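Local atomic coordinates of designed helical repeat protein (Synthetic construct, PDB entry 5CWQ), a protein that has no known biological function and was designed by computation to fold into a compact stack of eight helices. Residues 151-155 / 209-213; 158-162 / 216-220; 33-38 / 91-96; 40-44 / 73-77. One frame throughout, in Å; residues are numbered along the deposited sequence.

Contact 1. Residues 151-155 / 209-213; sequences ALALI and LAEEA
Ile155 N gives its helical hydrogen bond to Ala151 O at 3.1 Å, and the two residues so tied, one turn apart, both lean on the neighbouring Leu209. The CB of Ala151 meets the CB of Leu209 at 3.7 Å. Ile155 reaches farther: its CG1 is anti to the carbonyl carbon (chi1 -66°) and CD1 extends the chain, so that this methyl comes to 3.4 Å from Leu209 O and also touches Leu209 CD2. That carbonyl already takes the weak helical bond of Ala213 N. The flank of the same methyl meets Glu212, whose OE1 lies 3.7 Å from Ile155 CD1 and is hydrogen-bonded to a bound glycerol. Leu152 and Leu209 cross obliquely, Leu152 CD2 standing 4.0 Å from Leu209 CD1. One turn on, the CB of Ala213 rests on the peptide that joins Leu154 and Ile155, 3.7 Å from Leu154 C; with no more than a methyl here, the CA atoms of Ile155 and Ala213 approach to 4.3 Å. Segments 151-155 and 209-213 run nearly parallel, at 20°, their axes 8.1 Å apart at closest approach, and Leu154 also packs on helix 174-201. No hydrogen bond passes between the two segments, so their pairing rests on shape: alanines set the close spacing, and the CG1-CD1 arm of Ile155 and the forked end of Leu209 pack beside them.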
loop_
_atom_site.group_PDB
_atom_site.type_symbol
_atom_site.label_atom_id
_atom_site.label_comp_id
_atom_site.label_asym_id
_atom_site.label_seq_id
_atom_site.Cartn_x
_atom_site.Cartn_y
_atom_site.Cartn_z
ATOM N N ALA A 151 14.133 2.211 -0.853
ATOM C CA ALA A 151 13.373 1.091 -1.396
ATOM C C ALA A 151 12.035 0.935 -0.677
ATOM O O ALA A 151 11.024 0.612 -1.300
ATOM C CB ALA A 151 14.185 -0.194 -1.302
ATOM N N LEU A 152 12.026 1.170 0.631
ATOM C CA LEU A 152 10.793 1.070 1.407
ATOM C C LEU A 152 9.810 2.154 0.990
ATOM O O LEU A 152 8.617 1.893 0.825
ATOM C CB LEU A 152 11.083 1.169 2.906
ATOM C CG LEU A 152 11.807 -0.038 3.502
ATOM C CD1 LEU A 152 12.278 0.261 4.919
ATOM C CD2 LEU A 152 10.916 -1.275 3.481
ATOM N N ALA A 153 10.317 3.370 0.816
ATOM C CA ALA A 153 9.494 4.479 0.361
ATOM C C ALA A 153 8.899 4.185 -1.015
ATOM O O ALA A 153 7.758 4.541 -1.286
ATOM C CB ALA A 153 10.311 5.774 0.326
ATOM N N LEU A 154 9.664 3.522 -1.877
ATOM C CA LEU A 154 9.185 3.214 -3.225
ATOM C C LEU A 154 8.043 2.200 -3.188
ATOM O O LEU A 154 7.135 2.244 -4.020
ATOM C CB LEU A 154 10.327 2.687 -4.098
ATOM C CG LEU A 154 11.392 3.711 -4.503
ATOM C CD1 LEU A 154 12.523 3.029 -5.252
ATOM C CD2 LEU A 154 10.804 4.836 -5.346
ATOM N N ILE A 155 8.093 1.287 -2.222
ATOM C CA ILE A 155 7.015 0.327 -2.023
ATOM C C ILE A 155 5.748 1.069 -1.611
ATOM O O ILE A 155 4.666 0.810 -2.139
ATOM C CB ILE A 155 7.385 -0.732 -0.956
ATOM C CG1 ILE A 155 8.544 -1.599 -1.451
ATOM C CG2 ILE A 155 6.189 -1.622 -0.618
ATOM C CD1 ILE A 155 9.177 -2.470 -0.372
ATOM N N LEU A 209 13.476 -5.603 -1.770
ATOM C CA LEU A 209 12.534 -4.519 -1.508
ATOM C C LEU A 209 12.228 -3.729 -2.779
ATOM O O LEU A 209 11.082 -3.347 -3.022
ATOM C CB LEU A 209 13.082 -3.585 -0.426
ATOM C CG LEU A 209 13.259 -4.204 0.966
ATOM C CD1 LEU A 209 13.973 -3.239 1.896
ATOM C CD2 LEU A 209 11.919 -4.620 1.560
ATOM N N ALA A 210 13.256 -3.487 -3.587
ATOM C CA ALA A 210 13.085 -2.776 -4.846
ATOM C C ALA A 210 12.211 -3.579 -5.809
ATOM O O ALA A 210 11.459 -3.011 -6.605
ATOM C CB ALA A 210 14.440 -2.483 -5.473
ATOM N N GLU A 211 12.309 -4.903 -5.730
ATOM C CA GLU A 211 11.531 -5.778 -6.600
ATOM C C GLU A 211 10.050 -5.745 -6.242
ATOM O O GLU A 211 9.196 -5.833 -7.124
ATOM C CB GLU A 211 12.074 -7.208 -6.535
ATOM C CG GLU A 211 13.349 -7.375 -7.354
ATOM C CD GLU A 211 14.065 -8.685 -7.110
ATOM O OE1 GLU A 211 13.758 -9.371 -6.113
ATOM O OE2 GLU A 211 14.948 -9.020 -7.927
ATOM N N GLU A 212 9.743 -5.610 -4.955
ATOM C CA GLU A 212 8.362 -5.419 -4.528
ATOM C C GLU A 212 7.774 -4.185 -5.201
ATOM O O GLU A 212 6.733 -4.258 -5.853
ATOM C CB GLU A 212 8.266 -5.269 -3.008
ATOM C CG GLU A 212 8.568 -6.529 -2.223
ATOM C CD GLU A 212 8.311 -6.358 -0.735
ATOM O OE1 GLU A 212 7.327 -5.680 -0.374
ATOM O OE2 GLU A 212 9.093 -6.900 0.073
ATOM N N ALA A 213 8.458 -3.056 -5.042
ATOM C CA ALA A 213 8.008 -1.792 -5.613
ATOM C C ALA A 213 7.848 -1.890 -7.129
ATOM O O ALA A 213 6.872 -1.388 -7.690
ATOM C CB ALA A 213 8.983 -0.675 -5.253
#

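Contact 2. Residues 158-162 / 216-220; sequences ALAVL and LAREA
Methyl-to-methyl packing accounts for most of the meeting between Leu162 and Leu216, whose side chains cross at about a right angle with Leu162 CD1 3.7 Å from Leu216 CD2. The same CD2 of Leu216 also receives Leu159 CD2, at 3.9 Å, so one leucine end is shared by two residues of the opposing helix. Closer to the axes, alanines let the backbones come together: Ala158 CB rests 3.6 Å from Leu216 CB and also borders Ala217 N, while Val161 CG1 meets Ala220 CB at 4.1 Å. The second kind of approach sets aliphatic carbons beside polar atoms: the branch carbon Leu162 CG lies 3.9 Å from Leu216 O, a carbonyl engaged in the helical bond from Ala220 N, and Leu162 CD2 touches Glu219 OE2 as well as Ala220 CA. Glu219 CG is anti to its backbone N (chi1 175°), which brings the extended chain slantwise past that methyl. Leu162 itself is twisted well away from a staggered position (chi1 -117°), a turn that spreads its two methyls over Leu216 and Ala220. An alanine here takes away both methyls, and would probably leave Leu216 CD2 packed on Leu159 alone among the facing residues and open a gap beside Ala220. Behind the pair, Leu162 reaches Leu105 of helix 90-114, and Val161 leans on helix 174-201. Since no hydrogen bond crosses between 158-162 and 216-220, the near-parallel pairing, at 16°, depends on the fit of aliphatic groups, with the carboxylate of Glu219 at its margin.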
loop_
_atom_site.group_PDB
_atom_site.type_symbol
_atom_site.label_atom_id
_atom_site.label_comp_id
_atom_site.label_asym_id
_atom_site.label_seq_id
_atom_site.Cartn_x
_atom_site.Cartn_y
_atom_site.Cartn_z
ATOM N N ALA A 158 4.388 2.785 -4.653
ATOM C CA ALA A 158 3.766 1.857 -5.592
ATOM C C ALA A 158 2.390 1.407 -5.098
ATOM O O ALA A 158 1.445 1.308 -5.882
ATOM C CB ALA A 158 4.673 0.648 -5.823
ATOM N N LEU A 159 2.277 1.141 -3.801
ATOM C CA LEU A 159 0.992 0.763 -3.218
ATOM C C LEU A 159 -0.021 1.894 -3.387
ATOM O O LEU A 159 -1.188 1.655 -3.705
ATOM C CB LEU A 159 1.146 0.415 -1.737
ATOM C CG LEU A 159 1.865 -0.898 -1.425
ATOM C CD1 LEU A 159 2.209 -0.962 0.054
ATOM C CD2 LEU A 159 1.014 -2.096 -1.834
ATOM N N ALA A 160 0.437 3.124 -3.178
ATOM C CA ALA A 160 -0.421 4.294 -3.317
ATOM C C ALA A 160 -0.905 4.446 -4.757
ATOM O O ALA A 160 -2.072 4.750 -5.000
ATOM C CB ALA A 160 0.318 5.548 -2.868
ATOM N N VAL A 161 -0.004 4.230 -5.710
ATOM C CA VAL A 161 -0.350 4.331 -7.122
ATOM C C VAL A 161 -1.297 3.194 -7.504
ATOM O O VAL A 161 -2.163 3.360 -8.361
ATOM C CB VAL A 161 0.910 4.304 -8.011
ATOM C CG1 VAL A 161 0.542 4.222 -9.487
ATOM C CG2 VAL A 161 1.748 5.544 -7.754
ATOM N N LEU A 162 -1.127 2.046 -6.856
ATOM C CA LEU A 162 -2.037 0.921 -7.043
ATOM C C LEU A 162 -3.442 1.310 -6.606
ATOM O O LEU A 162 -4.426 0.983 -7.267
ATOM C CB LEU A 162 -1.564 -0.298 -6.247
ATOM C CG LEU A 162 -1.172 -1.547 -7.036
ATOM C CD1 LEU A 162 -0.716 -2.642 -6.083
ATOM C CD2 LEU A 162 -2.319 -2.046 -7.898
ATOM N N LEU A 216 4.791 -4.143 -8.002
ATOM C CA LEU A 216 3.581 -3.434 -7.610
ATOM C C LEU A 216 3.257 -2.363 -8.645
ATOM O O LEU A 216 2.098 -2.171 -9.024
ATOM C CB LEU A 216 3.744 -2.807 -6.226
ATOM C CG LEU A 216 3.765 -3.797 -5.059
ATOM C CD1 LEU A 216 4.378 -3.152 -3.822
ATOM C CD2 LEU A 216 2.362 -4.319 -4.758
ATOM N N ALA A 217 4.294 -1.671 -9.103
ATOM C CA ALA A 217 4.136 -0.623 -10.103
ATOM C C ALA A 217 3.664 -1.205 -11.435
ATOM O O ALA A 217 2.835 -0.605 -12.121
ATOM C CB ALA A 217 5.438 0.127 -10.283
ATOM N N ARG A 218 4.195 -2.372 -11.793
ATOM C CA ARG A 218 3.808 -3.042 -13.032
ATOM C C ARG A 218 2.342 -3.459 -12.995
ATOM O O ARG A 218 1.639 -3.358 -14.000
ATOM C CB ARG A 218 4.693 -4.266 -13.290
ATOM C CG ARG A 218 6.106 -3.922 -13.741
ATOM C CD ARG A 218 6.942 -5.165 -14.036
ATOM N NE ARG A 218 6.544 -5.822 -15.284
ATOM C CZ ARG A 218 5.914 -6.994 -15.374
ATOM N NH1 ARG A 218 5.588 -7.691 -14.291
ATOM N NH2 ARG A 218 5.611 -7.479 -16.571
ATOM N N GLU A 219 1.882 -3.926 -11.837
ATOM C CA GLU A 219 0.484 -4.321 -11.686
ATOM C C GLU A 219 -0.424 -3.103 -11.825
ATOM O O GLU A 219 -1.492 -3.179 -12.429
ATOM C CB GLU A 219 0.233 -5.006 -10.340
ATOM C CG GLU A 219 -1.252 -5.319 -10.108
ATOM C CD GLU A 219 -1.517 -6.191 -8.893
ATOM O OE1 GLU A 219 -0.650 -7.013 -8.533
ATOM O OE2 GLU A 219 -2.609 -6.060 -8.301
ATOM N N ALA A 220 0.006 -1.981 -11.255
ATOM C CA ALA A 220 -0.756 -0.742 -11.336
ATOM C C ALA A 220 -0.931 -0.318 -12.789
ATOM O O ALA A 220 -2.016 0.090 -13.202
ATOM C CB ALA A 220 -0.068 0.355 -10.542
#

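Contact 3. Residues 33-38 / 91-96; sequences LKELAE and EVLALA
Lys34 and Glu91 reach across the gap between two near-parallel helices as fully extended arms, both with CG anti to the backbone N (chi1 177° in Lys34), and meet in a salt bridge. NZ of Lys34 gives a hydrogen bond of 3.0 Å to OE2 of Glu91, arriving from above the carboxylate plane, 42° out of it. The aliphatic part of the lysine is used as well: its CB lies 3.8 Å from Val92 CG2, and its CG passes obliquely over Leu95, 4.1 Å from CD1. Val92 splits its two methyls between neighbouring residues. CG1, anti to the backbone N, turns to Leu33, 3.7 Å from its CB, whereas CG2 faces Lys34. One turn on, Ala37 points its CB toward the other helix, where it meets the CB of Leu95 at 3.8 Å. The lysine stem borders the apolar strip at Val92 and Leu95, and the charged pair lies at its outer edge. Glu148 brings a second carboxylate close to Glu91, a like charge that the lysine probably helps to offset. Among the helices around, Leu33 rests on helix 60-86, which lies between the two in sequence; Leu95 turns part of its surface to Leu152 of helix 147-171; and farther along, the disulfide Cys55-Cys113 ties helix 33-57 to helix 90-114.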
loop_
_atom_site.group_PDB
_atom_site.type_symbol
_atom_site.label_atom_id
_atom_site.label_comp_id
_atom_site.label_asym_id
_atom_site.label_seq_id
_atom_site.Cartn_x
_atom_site.Cartn_y
_atom_site.Cartn_z
ATOM N N LEU A 33 8.998 0.884 17.962
ATOM C CA LEU A 33 8.193 1.378 16.848
ATOM C C LEU A 33 8.413 0.589 15.560
ATOM O O LEU A 33 7.485 0.415 14.769
ATOM C CB LEU A 33 8.489 2.858 16.590
ATOM C CG LEU A 33 8.207 3.834 17.735
ATOM C CD1 LEU A 33 8.419 5.263 17.257
ATOM C CD2 LEU A 33 6.802 3.663 18.289
ATOM N N LYS A 34 9.638 0.118 15.342
ATOM C CA LYS A 34 9.948 -0.638 14.135
ATOM C C LYS A 34 9.163 -1.947 14.093
ATOM O O LYS A 34 8.595 -2.308 13.060
ATOM C CB LYS A 34 11.447 -0.921 14.041
ATOM C CG LYS A 34 11.827 -1.777 12.842
ATOM C CD LYS A 34 13.328 -1.822 12.633
ATOM C CE LYS A 34 13.691 -2.680 11.432
ATOM N NZ LYS A 34 15.147 -2.640 11.131
ATOM N N GLU A 35 9.137 -2.658 15.217
ATOM C CA GLU A 35 8.367 -3.893 15.314
ATOM C C GLU A 35 6.876 -3.593 15.243
ATOM O O GLU A 35 6.100 -4.372 14.688
ATOM C CB GLU A 35 8.696 -4.637 16.608
ATOM C CG GLU A 35 10.061 -5.303 16.608
ATOM C CD GLU A 35 10.286 -6.170 17.832
ATOM O OE1 GLU A 35 9.453 -6.116 18.763
ATOM O OE2 GLU A 35 11.294 -6.906 17.862
ATOM N N LEU A 36 6.482 -2.460 15.813
ATOM C CA LEU A 36 5.095 -2.020 15.770
ATOM C C LEU A 36 4.684 -1.735 14.332
ATOM O O LEU A 36 3.628 -2.176 13.879
ATOM C CB LEU A 36 4.903 -0.779 16.645
ATOM C CG LEU A 36 3.550 -0.068 16.573
ATOM C CD1 LEU A 36 2.413 -1.019 16.879
ATOM C CD2 LEU A 36 3.526 1.115 17.531
ATOM N N ALA A 37 5.534 -1.005 13.618
ATOM C CA ALA A 37 5.283 -0.657 12.225
ATOM C C ALA A 37 5.199 -1.904 11.348
ATOM O O ALA A 37 4.344 -1.998 10.464
ATOM C CB ALA A 37 6.372 0.275 11.714
ATOM N N GLU A 38 6.089 -2.858 11.594
ATOM C CA GLU A 38 6.102 -4.106 10.838
ATOM C C GLU A 38 4.842 -4.918 11.108
ATOM O O GLU A 38 4.311 -5.572 10.212
ATOM C CB GLU A 38 7.345 -4.927 11.185
ATOM C CG GLU A 38 8.627 -4.369 10.585
ATOM C CD GLU A 38 9.875 -5.049 11.118
ATOM O OE1 GLU A 38 9.770 -5.818 12.097
ATOM O OE2 GLU A 38 10.963 -4.809 10.556
ATOM N N GLU A 91 13.457 5.014 8.742
ATOM C CA GLU A 91 13.146 3.625 8.416
ATOM C C GLU A 91 11.764 3.246 8.934
ATOM O O GLU A 91 10.955 2.670 8.206
ATOM C CB GLU A 91 14.194 2.675 8.999
ATOM C CG GLU A 91 13.975 1.218 8.601
ATOM C CD GLU A 91 14.959 0.267 9.253
ATOM O OE1 GLU A 91 15.556 0.636 10.287
ATOM O OE2 GLU A 91 15.133 -0.853 8.730
ATOM N N VAL A 92 11.503 3.564 10.197
ATOM C CA VAL A 92 10.202 3.303 10.797
ATOM C C VAL A 92 9.125 4.112 10.080
ATOM O O VAL A 92 8.015 3.623 9.862
ATOM C CB VAL A 92 10.200 3.639 12.305
ATOM C CG1 VAL A 92 8.811 3.461 12.909
ATOM C CG2 VAL A 92 11.209 2.772 13.042
ATOM N N LEU A 93 9.453 5.347 9.715
ATOM C CA LEU A 93 8.521 6.193 8.978
ATOM C C LEU A 93 8.109 5.514 7.678
ATOM O O LEU A 93 6.922 5.421 7.368
ATOM C CB LEU A 93 9.141 7.563 8.683
ATOM C CG LEU A 93 8.321 8.506 7.793
ATOM C CD1 LEU A 93 6.940 8.777 8.385
ATOM C CD2 LEU A 93 9.078 9.810 7.567
ATOM N N ALA A 94 9.095 5.031 6.928
ATOM C CA ALA A 94 8.839 4.383 5.648
ATOM C C ALA A 94 7.967 3.147 5.835
ATOM O O ALA A 94 7.045 2.907 5.057
ATOM C CB ALA A 94 10.152 4.014 4.966
ATOM N N LEU A 95 8.259 2.371 6.874
ATOM C CA LEU A 95 7.473 1.180 7.184
ATOM C C LEU A 95 6.030 1.548 7.524
ATOM O O LEU A 95 5.095 0.865 7.109
ATOM C CB LEU A 95 8.110 0.410 8.344
ATOM C CG LEU A 95 9.463 -0.237 8.034
ATOM C CD1 LEU A 95 10.191 -0.606 9.319
ATOM C CD2 LEU A 95 9.279 -1.462 7.152
ATOM N N ALA A 96 5.856 2.629 8.278
ATOM C CA ALA A 96 4.523 3.098 8.638
ATOM C C ALA A 96 3.747 3.515 7.394
ATOM O O ALA A 96 2.548 3.259 7.286
ATOM C CB ALA A 96 4.612 4.258 9.621
#

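Contact 4. Residues 40-44 / 73-77; sequences LIEEA and VLEEA
Leu40 fills the dense half of this contact, its CD1 set against the backbone of Ala77 at 3.8 Å from the CA. Its CG is anti to the carbonyl carbon (chi1 -70°), which carries the two methyls across to the facing helix, and CD2 goes to the neighbouring Glu76, 3.5 Å from OE1. Val73 answers from the other helix: its CG1 lies 3.6 Å from Leu40 O and also borders Ala44 CB, while its CG2 meets Glu43 OE1 at 3.5 Å. An alanine in place of Leu40 would probably open a gap beside Ala77 and strip the carboxylate of Glu76 of the methyl that covers it. Helices 33-57 and 60-86 follow one another through a short turn and pack as an antiparallel helical hairpin; here segments 40-44 and 73-77 run at 162° with axes 10.1 Å apart. On the looser side of this hairpin water takes the place of direct contact. The carboxylates of Glu43 and Glu76 stand with their OE1 atoms 4.5 Å apart, and two waters span them. One donates to Glu43 OE2 and, at 2.7 Å, to Glu76 OE1; the other donates to Glu43 OE1 at 2.9 Å and only weakly to Glu76 OE2. Helix 5-30 supplies the stronger partners, Ser24 OG hydrogen-bonding Glu43 OE2 and Arg28 forming a salt bridge with Glu76 OE1. The arginine and the donating waters probably ease the repulsion between the two acids.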
loop_
_atom_site.group_PDB
_atom_site.type_symbol
_atom_site.label_atom_id
_atom_site.label_comp_id
_atom_site.label_asym_id
_atom_site.label_seq_id
_atom_site.Cartn_x
_atom_site.Cartn_y
_atom_site.Cartn_z
ATOM N N LEU A 40 1.944 -3.637 11.893
ATOM C CA LEU A 40 0.837 -2.929 11.257
ATOM C C LEU A 40 0.788 -3.227 9.760
ATOM O O LEU A 40 -0.289 -3.245 9.164
ATOM C CB LEU A 40 0.954 -1.420 11.499
ATOM C CG LEU A 40 0.705 -0.955 12.939
ATOM C CD1 LEU A 40 0.994 0.531 13.085
ATOM C CD2 LEU A 40 -0.718 -1.265 13.388
ATOM N N ILE A 41 1.950 -3.460 9.157
ATOM C CA ILE A 41 2.008 -3.900 7.765
ATOM C C ILE A 41 1.334 -5.261 7.635
ATOM O O ILE A 41 0.619 -5.520 6.667
ATOM C CB ILE A 41 3.462 -3.989 7.247
ATOM C CG1 ILE A 41 4.077 -2.592 7.166
ATOM C CG2 ILE A 41 3.513 -4.658 5.866
ATOM C CD1 ILE A 41 5.567 -2.591 6.898
ATOM N N GLU A 42 1.571 -6.129 8.611
ATOM C CA GLU A 42 0.978 -7.461 8.609
ATOM C C GLU A 42 -0.534 -7.375 8.795
ATOM O O GLU A 42 -1.284 -8.114 8.160
ATOM C CB GLU A 42 1.604 -8.330 9.702
ATOM C CG GLU A 42 3.084 -8.604 9.482
ATOM C CD GLU A 42 3.757 -9.220 10.693
ATOM O OE1 GLU A 42 5.001 -9.152 10.781
ATOM O OE2 GLU A 42 3.043 -9.772 11.558
ATOM N N GLU A 43 -0.976 -6.472 9.666
ATOM C CA GLU A 43 -2.402 -6.234 9.849
ATOM C C GLU A 43 -3.036 -5.794 8.536
ATOM O O GLU A 43 -4.081 -6.310 8.138
ATOM C CB GLU A 43 -2.648 -5.178 10.927
ATOM C CG GLU A 43 -2.329 -5.644 12.335
ATOM C CD GLU A 43 -2.701 -4.620 13.389
ATOM O OE1 GLU A 43 -3.649 -3.842 13.154
ATOM O OE2 GLU A 43 -2.044 -4.590 14.452
ATOM N N ALA A 44 -2.388 -4.849 7.864
ATOM C CA ALA A 44 -2.877 -4.323 6.595
ATOM C C ALA A 44 -2.972 -5.420 5.533
ATOM O O ALA A 44 -3.913 -5.443 4.739
ATOM C CB ALA A 44 -1.974 -3.193 6.115
ATOM N N VAL A 73 -6.245 0.384 11.103
ATOM C CA VAL A 73 -4.820 0.206 10.832
ATOM C C VAL A 73 -4.223 1.513 10.325
ATOM O O VAL A 73 -3.122 1.899 10.718
ATOM C CB VAL A 73 -4.574 -0.913 9.794
ATOM C CG1 VAL A 73 -3.097 -1.001 9.418
ATOM C CG2 VAL A 73 -5.053 -2.244 10.331
ATOM N N LEU A 74 -4.966 2.184 9.451
ATOM C CA LEU A 74 -4.556 3.465 8.894
ATOM C C LEU A 74 -4.282 4.492 9.991
ATOM O O LEU A 74 -3.224 5.122 10.012
ATOM C CB LEU A 74 -5.634 3.982 7.939
ATOM C CG LEU A 74 -5.514 5.423 7.444
ATOM C CD1 LEU A 74 -4.181 5.651 6.771
ATOM C CD2 LEU A 74 -6.651 5.741 6.490
ATOM N N GLU A 75 -5.235 4.649 10.903
ATOM C CA GLU A 75 -5.117 5.626 11.976
ATOM C C GLU A 75 -3.970 5.288 12.929
ATOM O O GLU A 75 -3.265 6.180 13.404
ATOM C CB GLU A 75 -6.436 5.719 12.743
ATOM C CG GLU A 75 -7.547 6.379 11.935
ATOM C CD GLU A 75 -8.936 6.095 12.475
ATOM O OE1 GLU A 75 -9.079 5.201 13.333
ATOM O OE2 GLU A 75 -9.892 6.769 12.033
ATOM N N GLU A 76 -3.777 4.001 13.200
ATOM C CA GLU A 76 -2.675 3.570 14.053
ATOM C C GLU A 76 -1.336 3.833 13.372
ATOM O O GLU A 76 -0.390 4.298 14.006
ATOM C CB GLU A 76 -2.809 2.087 14.408
ATOM C CG GLU A 76 -3.945 1.795 15.377
ATOM C CD GLU A 76 -4.012 0.338 15.799
ATOM O OE1 GLU A 76 -2.953 -0.326 15.849
ATOM O OE2 GLU A 76 -5.129 -0.142 16.083
ATOM N N ALA A 77 -1.266 3.547 12.076
ATOM C CA ALA A 77 -0.032 3.745 11.328
ATOM C C ALA A 77 0.282 5.236 11.189
ATOM O O ALA A 77 1.447 5.628 11.148
ATOM C CB ALA A 77 -0.127 3.082 9.959
HETATM O O HOH W 1 -2.906 -2.997 16.208
HETATM O O HOH W 2 -6.110 -2.983 14.411
#

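How the contacts relate
Contacts 1 and 2 are successive meetings of helices 147-171 and 204-230, their centres 10 Å apart; Ala213 O touches Ala158 CB at 3.5 Å where one passes into the next, and the disulfide Cys169-Cys227 joins the same two helices. Contacts 3 and 4 share helix 33-57, their centres also 10 Å apart, and touch where Ile41 CD1 lies 3.5 Å from Leu95 O of helix 90-114. Contact 1 touches contact 3 chiefly through Leu152, whose CB lies 3.6 Å from Ala94 CB. Contact 4 stays apart from contacts 1 and 2, about 6 and 7 Å between nearest atoms. Glycerol near contacts 1 and 2 probably comes from the crystallisation liquor.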